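Local structure of B-type Cna protein (Enterococcus faecium, 6FWY) at residues A[21-30]-A[121-129]; A[101-112]-A[136-145]. The protein is of unknown function but, as a thioester domain of an LPXTG-anchored surface protein, probably helps the bacterium attach covalently to host molecules. All coordinates share one frame; numbering follows the deposited sequence.

Contact 1 of 2, residues A[21-30]-A[121-129]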
# COMPACT_ATOMS: atom_id res chain seq x y z
N THR A 21 2.15 25.75 10.05
CA THR A 21 1.08 26.71 9.82
C THR A 21 0.16 26.77 11.04
O THR A 21 -0.03 25.79 11.75
CB THR A 21 0.26 26.37 8.56
OG1 THR A 21 -0.76 27.35 8.37
CG2 THR A 21 -0.39 25.00 8.66
N ASP A 22 -0.45 27.95 11.22
CA ASP A 22 -1.52 28.13 12.20
C ASP A 22 -2.87 27.63 11.67
O ASP A 22 -3.88 27.65 12.41
CB ASP A 22 -1.57 29.60 12.66
CG ASP A 22 -1.66 30.60 11.52
OD1 ASP A 22 -1.82 30.20 10.34
OD2 ASP A 22 -1.53 31.80 11.79
N GLY A 23 -2.92 27.23 10.40
CA GLY A 23 -4.13 26.65 9.82
C GLY A 23 -4.87 27.65 8.98
O GLY A 23 -4.79 28.85 9.23
N TYR A 24 -5.58 27.15 7.98
CA TYR A 24 -6.40 27.96 7.07
C TYR A 24 -7.91 27.89 7.38
O TYR A 24 -8.71 28.51 6.70
CB TYR A 24 -6.18 27.47 5.64
CG TYR A 24 -4.78 27.72 5.18
CD1 TYR A 24 -3.79 26.78 5.43
CD2 TYR A 24 -4.45 28.89 4.51
CE1 TYR A 24 -2.49 27.02 5.03
CE2 TYR A 24 -3.16 29.12 4.08
CZ TYR A 24 -2.19 28.17 4.33
OH TYR A 24 -0.92 28.42 3.92
N ILE A 25 -8.25 27.10 8.40
CA ILE A 25 -9.60 26.84 8.85
C ILE A 25 -9.59 26.80 10.37
O ILE A 25 -8.54 26.79 10.99
CB ILE A 25 -10.18 25.51 8.27
CG1 ILE A 25 -9.41 24.27 8.74
CG2 ILE A 25 -10.21 25.54 6.74
CD1 ILE A 25 -9.86 23.64 10.03
N ARG A 26 -10.78 26.78 10.94
CA ARG A 26 -10.97 26.54 12.37
C ARG A 26 -12.05 25.47 12.49
O ARG A 26 -12.66 25.10 11.49
CB ARG A 26 -11.36 27.84 13.09
CG ARG A 26 -10.27 28.89 13.03
CD ARG A 26 -10.72 30.26 13.47
NE ARG A 26 -11.60 30.89 12.48
CZ ARG A 26 -12.34 31.97 12.72
NH1 ARG A 26 -12.31 32.58 13.88
NH2 ARG A 26 -13.11 32.47 11.75
N VAL A 27 -12.26 24.97 13.71
CA VAL A 27 -13.26 23.95 13.95
C VAL A 27 -14.06 24.28 15.20
O VAL A 27 -13.47 24.50 16.28
CB VAL A 27 -12.66 22.55 14.12
CG1 VAL A 27 -13.75 21.50 14.31
CG2 VAL A 27 -11.77 22.17 12.93
N ASN A 28 -15.39 24.28 15.04
CA ASN A 28 -16.31 24.26 16.17
C ASN A 28 -16.24 22.90 16.85
O ASN A 28 -16.81 21.92 16.39
CB ASN A 28 -17.76 24.56 15.73
CG ASN A 28 -17.93 25.97 15.19
OD1 ASN A 28 -17.31 26.91 15.68
ND2 ASN A 28 -18.76 26.11 14.18
N MET A 29 -15.47 22.86 17.92
CA MET A 29 -15.31 21.68 18.73
C MET A 29 -16.35 21.74 19.82
O MET A 29 -16.79 22.83 20.16
CB MET A 29 -13.90 21.66 19.33
CG MET A 29 -12.85 21.29 18.29
SD MET A 29 -13.01 19.67 17.49
CE MET A 29 -12.06 18.58 18.57
N PRO A 30 -16.66 20.60 20.44
CA PRO A 30 -17.75 20.61 21.44
C PRO A 30 -17.73 21.64 22.58
O PRO A 30 -18.78 22.14 22.93
CB PRO A 30 -17.69 19.22 22.05
CG PRO A 30 -17.15 18.36 20.94
CD PRO A 30 -16.13 19.23 20.24
N GLN A 121 -18.47 20.53 11.29
CA GLN A 121 -17.78 21.35 12.30
C GLN A 121 -16.71 22.30 11.73
O GLN A 121 -16.28 23.22 12.41
CB GLN A 121 -17.16 20.47 13.38
CG GLN A 121 -18.13 19.63 14.19
CD GLN A 121 -17.39 18.57 15.01
OE1 GLN A 121 -17.47 17.39 14.70
NE2 GLN A 121 -16.64 19.01 16.04
N ILE A 122 -16.28 22.10 10.49
CA ILE A 122 -15.22 22.94 9.92
C ILE A 122 -15.72 24.35 9.64
O ILE A 122 -16.70 24.51 8.96
CB ILE A 122 -14.61 22.32 8.65
CG1 ILE A 122 -13.96 20.96 8.97
CG2 ILE A 122 -13.53 23.24 8.07
CD1 ILE A 122 -13.55 20.14 7.76
N VAL A 123 -15.03 25.35 10.19
CA VAL A 123 -15.24 26.77 9.89
C VAL A 123 -14.25 27.21 8.80
O VAL A 123 -13.04 27.22 9.02
CB VAL A 123 -15.11 27.66 11.17
CG1 VAL A 123 -15.30 29.14 10.86
CG2 VAL A 123 -16.12 27.23 12.21
N TRP A 124 -14.77 27.59 7.64
CA TRP A 124 -13.95 27.83 6.44
C TRP A 124 -13.44 29.26 6.40
O TRP A 124 -13.72 30.00 5.46
CB TRP A 124 -14.72 27.47 5.18
CG TRP A 124 -15.02 26.01 5.13
CD1 TRP A 124 -16.20 25.40 5.45
CD2 TRP A 124 -14.09 24.95 4.81
NE1 TRP A 124 -16.08 24.04 5.31
CE2 TRP A 124 -14.80 23.74 4.93
CE3 TRP A 124 -12.75 24.93 4.42
CZ2 TRP A 124 -14.21 22.50 4.67
CZ3 TRP A 124 -12.15 23.70 4.17
CH2 TRP A 124 -12.88 22.50 4.29
N SER A 125 -12.69 29.63 7.43
CA SER A 125 -12.09 30.96 7.54
C SER A 125 -11.13 30.96 8.71
O SER A 125 -11.28 30.17 9.65
CB SER A 125 -13.17 32.06 7.74
OG SER A 125 -13.82 31.89 8.99
N HIS A 126 -10.13 31.83 8.64
CA HIS A 126 -9.11 31.98 9.67
C HIS A 126 -8.62 33.45 9.65
O HIS A 126 -8.37 34.00 8.57
CB HIS A 126 -7.96 31.02 9.38
CG HIS A 126 -6.97 30.91 10.51
ND1 HIS A 126 -6.92 29.81 11.34
CD2 HIS A 126 -6.01 31.75 10.94
CE1 HIS A 126 -5.97 30.01 12.24
NE2 HIS A 126 -5.42 31.18 12.03
N PRO A 127 -8.45 34.08 10.84
CA PRO A 127 -8.08 35.52 10.89
C PRO A 127 -6.74 35.94 10.26
O PRO A 127 -6.55 37.13 9.96
CB PRO A 127 -8.07 35.84 12.40
CG PRO A 127 -8.01 34.52 13.09
CD PRO A 127 -8.68 33.52 12.19
N ASN A 128 -5.83 34.99 10.04
CA ASN A 128 -4.48 35.23 9.49
C ASN A 128 -4.33 34.85 8.01
O ASN A 128 -3.23 34.94 7.48
CB ASN A 128 -3.43 34.43 10.31
CG ASN A 128 -3.29 34.93 11.73
OD1 ASN A 128 -3.79 36.01 12.08
ND2 ASN A 128 -2.60 34.16 12.57
N HIS A 129 -5.41 34.41 7.37
CA HIS A 129 -5.37 34.03 5.96
C HIS A 129 -6.57 34.59 5.22
O HIS A 129 -7.66 34.74 5.79
CB HIS A 129 -5.28 32.51 5.80
CG HIS A 129 -4.10 31.90 6.52
ND1 HIS A 129 -2.83 31.88 6.00
CD2 HIS A 129 -4.02 31.34 7.75
CE1 HIS A 129 -2.02 31.31 6.87
NE2 HIS A 129 -2.71 30.98 7.95

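Contact 2 of 2, residues A[101-112]-A[136-145]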
# COMPACT_ATOMS: atom_id res chain seq x y z
N GLU A 101 -0.41 24.86 1.52
CA GLU A 101 -1.86 24.69 1.37
C GLU A 101 -2.23 23.25 0.98
O GLU A 101 -3.19 22.70 1.51
CB GLU A 101 -2.44 25.65 0.32
CG GLU A 101 -2.47 27.11 0.76
CD GLU A 101 -2.82 28.10 -0.34
OE1 GLU A 101 -3.39 27.69 -1.39
OE2 GLU A 101 -2.52 29.30 -0.14
N ALA A 102 -1.47 22.66 0.06
CA ALA A 102 -1.72 21.28 -0.38
C ALA A 102 -1.50 20.29 0.76
O ALA A 102 -2.34 19.43 1.02
CB ALA A 102 -0.84 20.92 -1.59
N TRP A 103 -0.38 20.43 1.46
CA TRP A 103 -0.11 19.62 2.64
C TRP A 103 -1.20 19.76 3.72
O TRP A 103 -1.68 18.75 4.24
CB TRP A 103 1.26 19.95 3.23
CG TRP A 103 1.39 19.53 4.67
CD1 TRP A 103 1.45 18.26 5.16
CD2 TRP A 103 1.46 20.40 5.79
NE1 TRP A 103 1.55 18.28 6.53
CE2 TRP A 103 1.56 19.59 6.95
CE3 TRP A 103 1.42 21.79 5.94
CZ2 TRP A 103 1.64 20.12 8.24
CZ3 TRP A 103 1.50 22.32 7.22
CH2 TRP A 103 1.61 21.49 8.35
N TYR A 104 -1.59 20.99 4.04
CA TYR A 104 -2.59 21.21 5.09
C TYR A 104 -3.95 20.63 4.72
O TYR A 104 -4.64 20.04 5.56
CB TYR A 104 -2.72 22.70 5.44
CG TYR A 104 -3.58 22.96 6.65
CD1 TYR A 104 -3.06 22.87 7.93
CD2 TYR A 104 -4.92 23.30 6.50
CE1 TYR A 104 -3.86 23.10 9.05
CE2 TYR A 104 -5.72 23.55 7.61
CZ TYR A 104 -5.18 23.45 8.88
OH TYR A 104 -5.96 23.69 9.97
N ALA A 105 -4.34 20.82 3.46
CA ALA A 105 -5.56 20.19 2.91
C ALA A 105 -5.55 18.70 3.13
O ALA A 105 -6.57 18.14 3.52
CB ALA A 105 -5.69 20.48 1.42
N THR A 106 -4.41 18.07 2.93
CA THR A 106 -4.29 16.64 3.13
C THR A 106 -4.38 16.31 4.63
O THR A 106 -5.05 15.35 5.00
CB THR A 106 -3.00 16.07 2.48
OG1 THR A 106 -2.84 16.59 1.16
CG2 THR A 106 -3.06 14.58 2.38
N GLN A 107 -3.73 17.09 5.48
CA GLN A 107 -3.81 16.90 6.94
C GLN A 107 -5.26 17.07 7.45
O GLN A 107 -5.68 16.40 8.38
CB GLN A 107 -2.85 17.86 7.66
CG GLN A 107 -2.91 17.87 9.19
CD GLN A 107 -2.63 16.50 9.79
OE1 GLN A 107 -1.50 16.05 9.81
NE2 GLN A 107 -3.67 15.84 10.27
N LEU A 108 -6.00 17.97 6.81
CA LEU A 108 -7.40 18.18 7.17
C LEU A 108 -8.21 16.91 6.89
O LEU A 108 -8.96 16.45 7.74
CB LEU A 108 -7.94 19.40 6.41
CG LEU A 108 -9.30 19.99 6.78
CD1 LEU A 108 -9.44 20.29 8.28
CD2 LEU A 108 -9.44 21.25 5.94
N VAL A 109 -8.00 16.30 5.72
CA VAL A 109 -8.56 14.98 5.39
C VAL A 109 -8.17 13.93 6.45
O VAL A 109 -9.03 13.21 6.96
CB VAL A 109 -8.13 14.49 3.99
CG1 VAL A 109 -8.55 13.04 3.73
CG2 VAL A 109 -8.72 15.40 2.94
N SER A 110 -6.89 13.86 6.78
CA SER A 110 -6.44 12.94 7.83
C SER A 110 -7.22 13.09 9.16
O SER A 110 -7.65 12.11 9.75
CB SER A 110 -4.94 13.10 8.08
OG SER A 110 -4.48 12.13 8.99
N TRP A 111 -7.38 14.33 9.61
CA TRP A 111 -8.08 14.61 10.86
C TRP A 111 -9.54 14.14 10.82
O TRP A 111 -10.02 13.55 11.77
CB TRP A 111 -8.01 16.10 11.22
CG TRP A 111 -6.71 16.58 11.84
CD1 TRP A 111 -5.88 15.89 12.69
CD2 TRP A 111 -6.12 17.87 11.69
NE1 TRP A 111 -4.84 16.67 13.08
CE2 TRP A 111 -4.95 17.89 12.47
CE3 TRP A 111 -6.46 19.01 10.96
CZ2 TRP A 111 -4.11 19.01 12.54
CZ3 TRP A 111 -5.64 20.13 11.05
CH2 TRP A 111 -4.48 20.12 11.82
N VAL A 112 -10.21 14.40 9.70
CA VAL A 112 -11.60 13.99 9.49
C VAL A 112 -11.71 12.47 9.41
O VAL A 112 -12.53 11.88 10.10
CB VAL A 112 -12.19 14.66 8.24
CG1 VAL A 112 -13.59 14.13 7.92
CG2 VAL A 112 -12.25 16.17 8.46
N ARG A 136 -8.92 27.88 -1.70
CA ARG A 136 -8.03 26.91 -2.37
C ARG A 136 -7.84 25.66 -1.50
O ARG A 136 -7.94 24.54 -1.99
CB ARG A 136 -6.67 27.54 -2.70
CG ARG A 136 -6.72 28.53 -3.85
CD ARG A 136 -5.33 28.89 -4.33
NE ARG A 136 -4.55 29.56 -3.29
CZ ARG A 136 -4.46 30.88 -3.11
NH1 ARG A 136 -5.11 31.73 -3.89
NH2 ARG A 136 -3.71 31.36 -2.11
N VAL A 137 -7.62 25.87 -0.20
CA VAL A 137 -7.54 24.76 0.74
C VAL A 137 -8.84 23.92 0.77
O VAL A 137 -8.79 22.68 0.72
CB VAL A 137 -7.15 25.23 2.17
CG1 VAL A 137 -7.28 24.12 3.19
CG2 VAL A 137 -5.73 25.76 2.15
N LYS A 138 -9.99 24.61 0.81
CA LYS A 138 -11.29 23.94 0.76
C LYS A 138 -11.47 23.09 -0.51
O LYS A 138 -11.94 21.95 -0.45
CB LYS A 138 -12.41 24.98 0.85
CG LYS A 138 -13.79 24.38 0.99
CD LYS A 138 -14.85 25.44 1.26
CE LYS A 138 -16.15 24.74 1.55
NZ LYS A 138 -17.31 25.65 1.39
N LYS A 139 -11.13 23.67 -1.66
CA LYS A 139 -11.18 22.98 -2.95
C LYS A 139 -10.28 21.73 -2.95
O LYS A 139 -10.73 20.64 -3.32
CB LYS A 139 -10.78 23.96 -4.06
CG LYS A 139 -11.07 23.48 -5.47
CD LYS A 139 -10.36 24.33 -6.52
CE LYS A 139 -10.46 23.72 -7.90
NZ LYS A 139 -11.26 24.57 -8.82
N ALA A 140 -9.04 21.89 -2.51
CA ALA A 140 -8.11 20.75 -2.36
C ALA A 140 -8.62 19.67 -1.41
O ALA A 140 -8.59 18.49 -1.75
CB ALA A 140 -6.72 21.22 -1.92
N PHE A 141 -9.09 20.10 -0.23
CA PHE A 141 -9.72 19.19 0.76
C PHE A 141 -10.83 18.34 0.14
O PHE A 141 -10.83 17.12 0.27
CB PHE A 141 -10.31 19.98 1.95
CG PHE A 141 -11.18 19.15 2.85
CD1 PHE A 141 -10.61 18.38 3.85
CD2 PHE A 141 -12.55 19.09 2.67
CE1 PHE A 141 -11.39 17.57 4.66
CE2 PHE A 141 -13.34 18.26 3.46
CZ PHE A 141 -12.77 17.51 4.47
N GLU A 142 -11.78 19.00 -0.51
CA GLU A 142 -12.94 18.32 -1.10
C GLU A 142 -12.55 17.32 -2.19
O GLU A 142 -13.16 16.25 -2.30
CB GLU A 142 -13.93 19.34 -1.66
CG GLU A 142 -14.63 20.10 -0.55
CD GLU A 142 -15.46 21.28 -1.03
OE1 GLU A 142 -15.55 21.55 -2.26
OE2 GLU A 142 -16.04 21.95 -0.16
N LYS A 143 -11.56 17.67 -2.99
CA LYS A 143 -11.04 16.73 -3.98
C LYS A 143 -10.47 15.50 -3.27
O LYS A 143 -10.85 14.39 -3.56
CB LYS A 143 -9.96 17.39 -4.84
CG LYS A 143 -9.52 16.52 -6.02
CD LYS A 143 -8.67 17.28 -7.02
CE LYS A 143 -7.61 16.39 -7.69
NZ LYS A 143 -8.12 15.70 -8.90
N ILE A 144 -9.56 15.72 -2.32
CA ILE A 144 -8.86 14.61 -1.66
C ILE A 144 -9.85 13.76 -0.85
O ILE A 144 -9.82 12.53 -0.92
CB ILE A 144 -7.69 15.11 -0.76
CG1 ILE A 144 -6.64 15.86 -1.60
CG2 ILE A 144 -7.00 13.96 -0.04
CD1 ILE A 144 -5.76 16.80 -0.76
N TYR A 145 -10.73 14.42 -0.10
CA TYR A 145 -11.70 13.73 0.75
C TYR A 145 -12.66 12.87 -0.09
O TYR A 145 -12.86 11.69 0.21
CB TYR A 145 -12.47 14.75 1.58
CG TYR A 145 -13.41 14.17 2.59
CD1 TYR A 145 -12.94 13.38 3.62
CD2 TYR A 145 -14.77 14.45 2.55
CE1 TYR A 145 -13.80 12.85 4.58
CE2 TYR A 145 -15.64 13.95 3.52
CZ TYR A 145 -15.14 13.13 4.52
OH TYR A 145 -15.96 12.60 5.48

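Contact 1 of 2, residues A[21-30]-A[121-129]
Asp22 is held at both carboxylate oxygens by the far segment, beside a short antiparallel beta pairing of strands 26-29 and 122-123. His129 NE2 donates to Asp22 OD1 over 2.7 Å, close to its ring plane and on the syn side. Asn128 ND2 meets Asp22 OD2 nearly head-on, also over 2.7 Å. Both donors belong to the type I turn 126-129, which follows strand 122-123, so the carboxylate pins that turn to the loop leading into strand 26-29. In the pairing itself, Arg26 and Val123 are the hydrogen-bonded pair, joined by Arg26 N to Val123 O (3.0 Å) and Val123 N to Arg26 O, and Val27 and Ile122 are the neighbouring non-hydrogen-bonded pair. Arg26 also bends at chi3 (-72°), which turns its guanidinium side-on to Ser125: NE reaches the backbone O from above the carbonyl plane, and NH2 takes OG at 2.9 Å. Pro127 CD lies over one guanidinium face. At the other end, the extended Gln121 side chain sends NE2 to Asn28 O (2.9 Å), and Lys118 N holds its OE1. Packing completes the join. The His129 ring meets Tyr24 obliquely, planes 38° apart, and Ile25 CG2 rests 3.5 Å from Trp124 CE3. The His126 ring lies beneath Gly23 O, which stands 3.1 Å above its plane, over the centre, whereas ND1 points in plane to Ile25 O in a weak hydrogen bond.

Contact 2 of 2, residues A[101-112]-A[136-145]
Ala105 and Phe141 are knobs-into-holes partners, each set among four residues of the opposite helix. The helices run in broadly the same direction, crossing at -50° with axes 8.4 Å apart, and this close approach is possible where small side chains meet: Ala105 CB lies 3.6 Å from Ala140 CB, with Val137, Phe141 and Ile144 completing its socket. Phe141, its CG trans to the backbone N (chi1 169°), presents CD1 to Leu108 CG and Val109 CG2, both at 3.6 Å; its side chain lies roughly at right angles to those of Leu108 and Val112. Further along, Val109 CG2 slots against Ile144 CG2, and Val112 CG1 comes up to Tyr145 CE1. Ile144 CD1 approaches Thr106 OG1, which donates to Ala102 O within its own helix. Toward the N-terminal end of 101-112, Glu101 and Arg136 form a bidentate, side-on salt bridge, carboxylate and guanidinium nearly coplanar, 16° apart. Arg136 NE bonds Glu101 OE1 at 2.9 Å, and Arg136 NH2 bonds Glu101 OE2 at 3.1 Å, each oxygen using its syn lone pair. Glu101 OE1 also accepts from Gly97 N, outside the two helices. With both flat groups fixed, the buried carboxylate's negative charge is probably well stabilised, while the rest of the interface depends on apolar fit.

In the fold
The segments of the two contacts alternate along the chain, in the order 21-30, 101-112, 121-129, 136-145, so strand 122-123 comes, in sequence, between the two helices of contact 2. Their centres are 13 Å apart and they touch directly: Gly23 CA packs on Tyr104 OH, Thr21 CG2 on Tyr104 CD1, and Trp124 CZ3 on Lys138 CA. Contact 1 adds a short edge pairing to the large antiparallel sheet, where strand 26-29 also joins strand 32-44; contact 2 packs helices 99-113 and 131-150 together. Helix 99-113 meets strands 32-44 and 49-52, and its Gln107 and Ser110 bond the backbone of Cys52. Together they link the short strand pairing and the helix pair, probably as parts of the thioester domain.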